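PDB 3AYV: putative uncharacterized protein TTHB071 from Thermus thermophilus, which is of uncharacterised function but binds zinc in a xylose isomerase-like TIM barrel and may belong with the AP endonuclease-type phosphodiesterases, perhaps protecting against oxidative stress. Local coordinates for residues T74-A86 with L121-L133. Residues are numbered along the deposited sequence; the frame is centred on the assembly and turned at random.
Sequences TLRRLLFGLDRAA and LVVRRARTLGVRL
Asp83 OD1 is gripped by two nitrogens of Arg125: NH2 closes a salt bridge to it at 2.6 Å, and NE adds a weak bond of 3.0 Å to the same oxygen. The carboxylate and guanidinium planes stand 77° apart, and NH2 meets OD1 on its syn side but out of the carboxylate plane, so this is a one-oxygen grip rather than a flat, two-pronged pair. The single N-H of Arg125 NE is shared between Asp83 OD1 and water 1, 2.8 Å from NE, which bonds weakly to the carbonyl of Leu79. Arginine suits the place because its CB and CG lie against Leu79 CD2 and the bend beyond them, about CB-CG (chi2 56°), carries the guanidinium to Asp83, while Leu129 CD2 covers part of one guanidinium face. With an alanine in place of Arg125, the Asp83 carboxylate would probably lack its positive mate, and water 1 its NE donor.

Below the salt bridge, helices 68-87 and 120-129 run side by side, their segment axes only 9° from parallel, as neighbouring outer helices of a TIM barrel do. Their packing is knobs-into-holes: Leu82 fits among Val122, Arg125, Ala126 and Leu129, and Val122 among Leu75, Leu78, Leu79 and Leu82. Leu82 splits its two methyls, CD1 lying 3.8 Å from Val122 CG1 and CD2 pointing to the barrel wall, 4.0 Å from Leu133 CD1 on strand 132-136; it also touches Ala93 of strand 92-96. The compact Ala126 lets that leucine settle close to the helix backbone. Farther along, Ala86 CB packs 3.7 Å from Leu129 CD2, a small residue beside a broad one. Gly130, with positive phi, then ends the helix in a Schellman motif, and the chain turns inward through Val131, whose CG1 meets Leu82 CD2.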
loop_
_atom_site.group_PDB
_atom_site.type_symbol
_atom_site.label_atom_id
_atom_site.label_comp_id
_atom_site.label_asym_id
_atom_site.label_seq_id
_atom_site.Cartn_x
_atom_site.Cartn_y
_atom_site.Cartn_z
ATOM N N THR A 74 8.632 -8.422 -12.985
ATOM C CA THR A 74 8.361 -7.461 -11.910
ATOM C C THR A 74 8.451 -6.025 -12.446
ATOM O O THR A 74 7.553 -5.209 -12.206
ATOM C CB THR A 74 9.342 -7.629 -10.717
ATOM O OG1 THR A 74 9.210 -8.966 -10.203
ATOM C CG2 THR A 74 8.984 -6.671 -9.579
ATOM N N LEU A 75 9.531 -5.745 -13.164
ATOM C CA LEU A 75 9.679 -4.423 -13.767
ATOM C C LEU A 75 8.514 -4.100 -14.706
ATOM O O LEU A 75 7.925 -3.006 -14.586
ATOM C CB LEU A 75 11.036 -4.272 -14.463
ATOM C CG LEU A 75 11.359 -2.870 -15.004
ATOM C CD1 LEU A 75 11.327 -1.832 -13.862
ATOM C CD2 LEU A 75 12.735 -2.909 -15.697
ATOM N N ARG A 76 8.162 -5.039 -15.594
ATOM C CA ARG A 76 7.019 -4.842 -16.520
ATOM C C ARG A 76 5.700 -4.601 -15.775
ATOM O O ARG A 76 4.915 -3.698 -16.147
ATOM C CB ARG A 76 6.886 -6.002 -17.526
ATOM C CG ARG A 76 8.006 -6.091 -18.559
ATOM C CD ARG A 76 7.740 -7.155 -19.676
ATOM N NE ARG A 76 7.459 -8.531 -19.223
ATOM C CZ ARG A 76 8.394 -9.469 -19.014
ATOM N NH1 ARG A 76 9.684 -9.197 -19.158
ATOM N NH2 ARG A 76 8.040 -10.681 -18.619
ATOM N N ARG A 77 5.463 -5.377 -14.713
ATOM C CA ARG A 77 4.259 -5.237 -13.885
ATOM C C ARG A 77 4.150 -3.855 -13.204
ATOM O O ARG A 77 3.045 -3.237 -13.180
ATOM C CB ARG A 77 4.206 -6.343 -12.816
ATOM C CG ARG A 77 3.889 -7.739 -13.373
ATOM C CD ARG A 77 2.427 -7.872 -13.682
ATOM N NE ARG A 77 2.020 -9.221 -14.101
ATOM C CZ ARG A 77 1.587 -9.543 -15.313
ATOM N NH1 ARG A 77 1.527 -8.624 -16.281
ATOM N NH2 ARG A 77 1.197 -10.784 -15.557
ATOM N N LEU A 78 5.257 -3.382 -12.618
ATOM C CA LEU A 78 5.249 -2.083 -11.959
ATOM C C LEU A 78 5.040 -0.930 -12.971
ATOM O O LEU A 78 4.221 -0.042 -12.736
ATOM C CB LEU A 78 6.539 -1.852 -11.160
ATOM C CG LEU A 78 6.728 -2.843 -9.998
ATOM C CD1 LEU A 78 8.036 -2.522 -9.307
ATOM C CD2 LEU A 78 5.554 -2.734 -8.988
ATOM N N LEU A 79 5.760 -0.981 -14.077
ATOM C CA LEU A 79 5.672 0.066 -15.121
ATOM C C LEU A 79 4.286 0.118 -15.790
ATOM O O LEU A 79 3.700 1.208 -15.948
ATOM C CB LEU A 79 6.789 -0.114 -16.146
ATOM C CG LEU A 79 8.225 0.117 -15.635
ATOM C CD1 LEU A 79 9.211 -0.254 -16.748
ATOM C CD2 LEU A 79 8.445 1.560 -15.177
ATOM N N PHE A 80 3.737 -1.042 -16.122
ATOM C CA PHE A 80 2.411 -1.089 -16.736
ATOM C C PHE A 80 1.334 -0.664 -15.748
ATOM O O PHE A 80 0.436 0.132 -16.090
ATOM C CB PHE A 80 2.110 -2.458 -17.350
ATOM C CG PHE A 80 0.994 -2.414 -18.372
ATOM C CD1 PHE A 80 0.943 -1.379 -19.312
ATOM C CD2 PHE A 80 -0.007 -3.364 -18.369
ATOM C CE1 PHE A 80 -0.091 -1.313 -20.251
ATOM C CE2 PHE A 80 -1.047 -3.315 -19.318
ATOM C CZ PHE A 80 -1.089 -2.300 -20.244
ATOM N N GLY A 81 1.459 -1.135 -14.503
ATOM C CA GLY A 81 0.567 -0.729 -13.427
ATOM C C GLY A 81 0.579 0.795 -13.269
ATOM O O GLY A 81 -0.480 1.404 -13.038
ATOM N N LEU A 82 1.762 1.404 -13.396
ATOM C CA LEU A 82 1.851 2.876 -13.290
ATOM C C LEU A 82 1.114 3.542 -14.466
ATOM O O LEU A 82 0.408 4.532 -14.270
ATOM C CB LEU A 82 3.302 3.376 -13.198
ATOM C CG LEU A 82 3.993 3.278 -11.827
ATOM C CD1 LEU A 82 5.467 3.595 -11.977
ATOM C CD2 LEU A 82 3.335 4.173 -10.736
ATOM N N ASP A 83 1.272 3.001 -15.669
ATOM C CA ASP A 83 0.474 3.483 -16.834
ATOM C C ASP A 83 -1.027 3.489 -16.543
ATOM O O ASP A 83 -1.730 4.492 -16.782
ATOM C CB ASP A 83 0.747 2.643 -18.077
ATOM C CG ASP A 83 2.123 2.872 -18.657
ATOM O OD1 ASP A 83 2.730 3.942 -18.409
ATOM O OD2 ASP A 83 2.612 1.966 -19.369
ATOM N N ARG A 84 -1.529 2.372 -16.034
ATOM C CA ARG A 84 -2.934 2.260 -15.655
ATOM C C ARG A 84 -3.359 3.208 -14.535
ATOM O O ARG A 84 -4.474 3.753 -14.561
ATOM C CB ARG A 84 -3.267 0.802 -15.287
ATOM C CG ARG A 84 -3.211 -0.162 -16.466
ATOM C CD ARG A 84 -4.177 0.216 -17.612
ATOM N NE ARG A 84 -4.401 -0.912 -18.521
ATOM C CZ ARG A 84 -5.101 -0.835 -19.647
ATOM N NH1 ARG A 84 -5.619 0.342 -20.038
ATOM N NH2 ARG A 84 -5.275 -1.926 -20.391
ATOM N N ALA A 85 -2.492 3.387 -13.536
ATOM C CA ALA A 85 -2.728 4.321 -12.445
ATOM C C ALA A 85 -2.969 5.722 -12.999
ATOM O O ALA A 85 -3.920 6.407 -12.598
ATOM C CB ALA A 85 -1.520 4.322 -11.478
ATOM N N ALA A 86 -2.125 6.127 -13.943
ATOM C CA ALA A 86 -2.201 7.472 -14.542
ATOM C C ALA A 86 -3.493 7.625 -15.335
ATOM O O ALA A 86 -4.141 8.677 -15.275
ATOM C CB ALA A 86 -0.988 7.726 -15.438
ATOM N N LEU A 121 14.041 3.199 -12.698
ATOM C CA LEU A 121 13.087 3.348 -13.830
ATOM C C LEU A 121 11.651 3.512 -13.374
ATOM O O LEU A 121 10.851 4.183 -14.027
ATOM C CB LEU A 121 13.169 2.166 -14.802
ATOM C CG LEU A 121 14.439 2.002 -15.644
ATOM C CD1 LEU A 121 14.274 0.770 -16.547
ATOM C CD2 LEU A 121 14.831 3.268 -16.468
ATOM N N VAL A 122 11.317 2.870 -12.253
ATOM C CA VAL A 122 9.973 2.959 -11.711
ATOM C C VAL A 122 9.697 4.342 -11.129
ATOM O O VAL A 122 8.649 4.935 -11.411
ATOM C CB VAL A 122 9.738 1.873 -10.643
ATOM C CG1 VAL A 122 8.278 1.883 -10.175
ATOM C CG2 VAL A 122 10.093 0.539 -11.256
ATOM N N VAL A 123 10.638 4.862 -10.341
ATOM C CA VAL A 123 10.519 6.222 -9.800
ATOM C C VAL A 123 10.445 7.249 -10.955
ATOM O O VAL A 123 9.648 8.204 -10.904
ATOM C CB VAL A 123 11.687 6.546 -8.845
ATOM C CG1 VAL A 123 11.674 8.022 -8.398
ATOM C CG2 VAL A 123 11.560 5.654 -7.592
ATOM N N ARG A 124 11.269 7.035 -11.978
ATOM C CA ARG A 124 11.287 7.952 -13.124
ATOM C C ARG A 124 9.948 7.937 -13.858
ATOM O O ARG A 124 9.426 9.013 -14.230
ATOM C CB ARG A 124 12.460 7.652 -14.065
ATOM C CG ARG A 124 13.842 7.956 -13.450
ATOM C CD ARG A 124 14.965 7.374 -14.336
ATOM N NE ARG A 124 14.876 7.873 -15.712
ATOM C CZ ARG A 124 15.767 7.624 -16.673
ATOM N NH1 ARG A 124 16.830 6.860 -16.430
ATOM N NH2 ARG A 124 15.597 8.141 -17.888
ATOM N N ARG A 125 9.363 6.748 -14.034
ATOM C CA ARG A 125 8.066 6.621 -14.720
ATOM C C ARG A 125 6.955 7.304 -13.919
ATOM O O ARG A 125 6.106 8.003 -14.491
ATOM C CB ARG A 125 7.705 5.133 -15.011
ATOM C CG ARG A 125 6.437 4.921 -15.861
ATOM C CD ARG A 125 6.525 5.668 -17.220
ATOM N NE ARG A 125 5.389 5.366 -18.115
ATOM C CZ ARG A 125 4.811 6.246 -18.937
ATOM N NH1 ARG A 125 5.233 7.507 -18.986
ATOM N NH2 ARG A 125 3.783 5.882 -19.698
ATOM N N ALA A 126 6.945 7.069 -12.609
ATOM C CA ALA A 126 5.999 7.721 -11.696
ATOM C C ALA A 126 6.106 9.257 -11.792
ATOM O O ALA A 126 5.083 9.967 -11.879
ATOM C CB ALA A 126 6.247 7.236 -10.251
ATOM N N ARG A 127 7.338 9.747 -11.845
ATOM C CA ARG A 127 7.588 11.191 -11.931
ATOM C C ARG A 127 7.019 11.744 -13.242
ATOM O O ARG A 127 6.276 12.749 -13.230
ATOM C CB ARG A 127 9.082 11.481 -11.787
ATOM C CG ARG A 127 9.433 12.955 -11.846
ATOM C CD ARG A 127 10.758 13.303 -11.163
ATOM N NE ARG A 127 11.826 12.372 -11.484
ATOM C CZ ARG A 127 12.496 11.636 -10.596
ATOM N NH1 ARG A 127 12.242 11.707 -9.288
ATOM N NH2 ARG A 127 13.430 10.815 -11.032
ATOM N N THR A 128 7.319 11.076 -14.354
ATOM C CA THR A 128 6.779 11.472 -15.675
ATOM C C THR A 128 5.254 11.550 -15.689
ATOM O O THR A 128 4.662 12.532 -16.193
ATOM C CB THR A 128 7.277 10.521 -16.797
ATOM O OG1 THR A 128 8.694 10.648 -16.905
ATOM C CG2 THR A 128 6.595 10.841 -18.156
ATOM N N LEU A 129 4.618 10.539 -15.094
ATOM C CA LEU A 129 3.163 10.454 -15.008
ATOM C C LEU A 129 2.470 11.339 -13.964
ATOM O O LEU A 129 1.247 11.498 -13.998
ATOM C CB LEU A 129 2.732 8.971 -14.847
ATOM C CG LEU A 129 3.046 8.069 -16.050
ATOM C CD1 LEU A 129 2.918 6.555 -15.650
ATOM C CD2 LEU A 129 2.156 8.361 -17.272
ATOM N N GLY A 130 3.221 11.891 -13.024
ATOM C CA GLY A 130 2.657 12.709 -11.977
ATOM C C GLY A 130 1.984 11.888 -10.885
ATOM O O GLY A 130 1.096 12.377 -10.197
ATOM N N VAL A 131 2.428 10.646 -10.730
ATOM C CA VAL A 131 1.894 9.724 -9.715
ATOM C C VAL A 131 2.936 9.615 -8.599
ATOM O O VAL A 131 4.136 9.421 -8.864
ATOM C CB VAL A 131 1.645 8.337 -10.345
ATOM C CG1 VAL A 131 1.212 7.296 -9.273
ATOM C CG2 VAL A 131 0.620 8.433 -11.512
ATOM N N ARG A 132 2.494 9.782 -7.353
ATOM C CA ARG A 132 3.388 9.687 -6.199
ATOM C C ARG A 132 3.586 8.201 -5.839
ATOM O O ARG A 132 2.602 7.498 -5.623
ATOM C CB ARG A 132 2.752 10.414 -5.014
ATOM C CG ARG A 132 3.451 10.254 -3.660
ATOM C CD ARG A 132 4.873 10.857 -3.669
ATOM N NE ARG A 132 5.423 10.949 -2.318
ATOM C CZ ARG A 132 6.671 11.327 -2.050
ATOM N NH1 ARG A 132 7.475 11.657 -3.050
ATOM N NH2 ARG A 132 7.119 11.373 -0.790
ATOM N N LEU A 133 4.845 7.744 -5.789
ATOM C CA LEU A 133 5.147 6.311 -5.567
ATOM C C LEU A 133 5.382 6.070 -4.098
ATOM O O LEU A 133 6.120 6.815 -3.452
ATOM C CB LEU A 133 6.405 5.906 -6.343
ATOM C CG LEU A 133 6.714 4.436 -6.582
ATOM C CD1 LEU A 133 5.589 3.750 -7.400
ATOM C CD2 LEU A 133 8.059 4.245 -7.288
HETATM O O HOH W 1 5.382 2.609 -18.193
#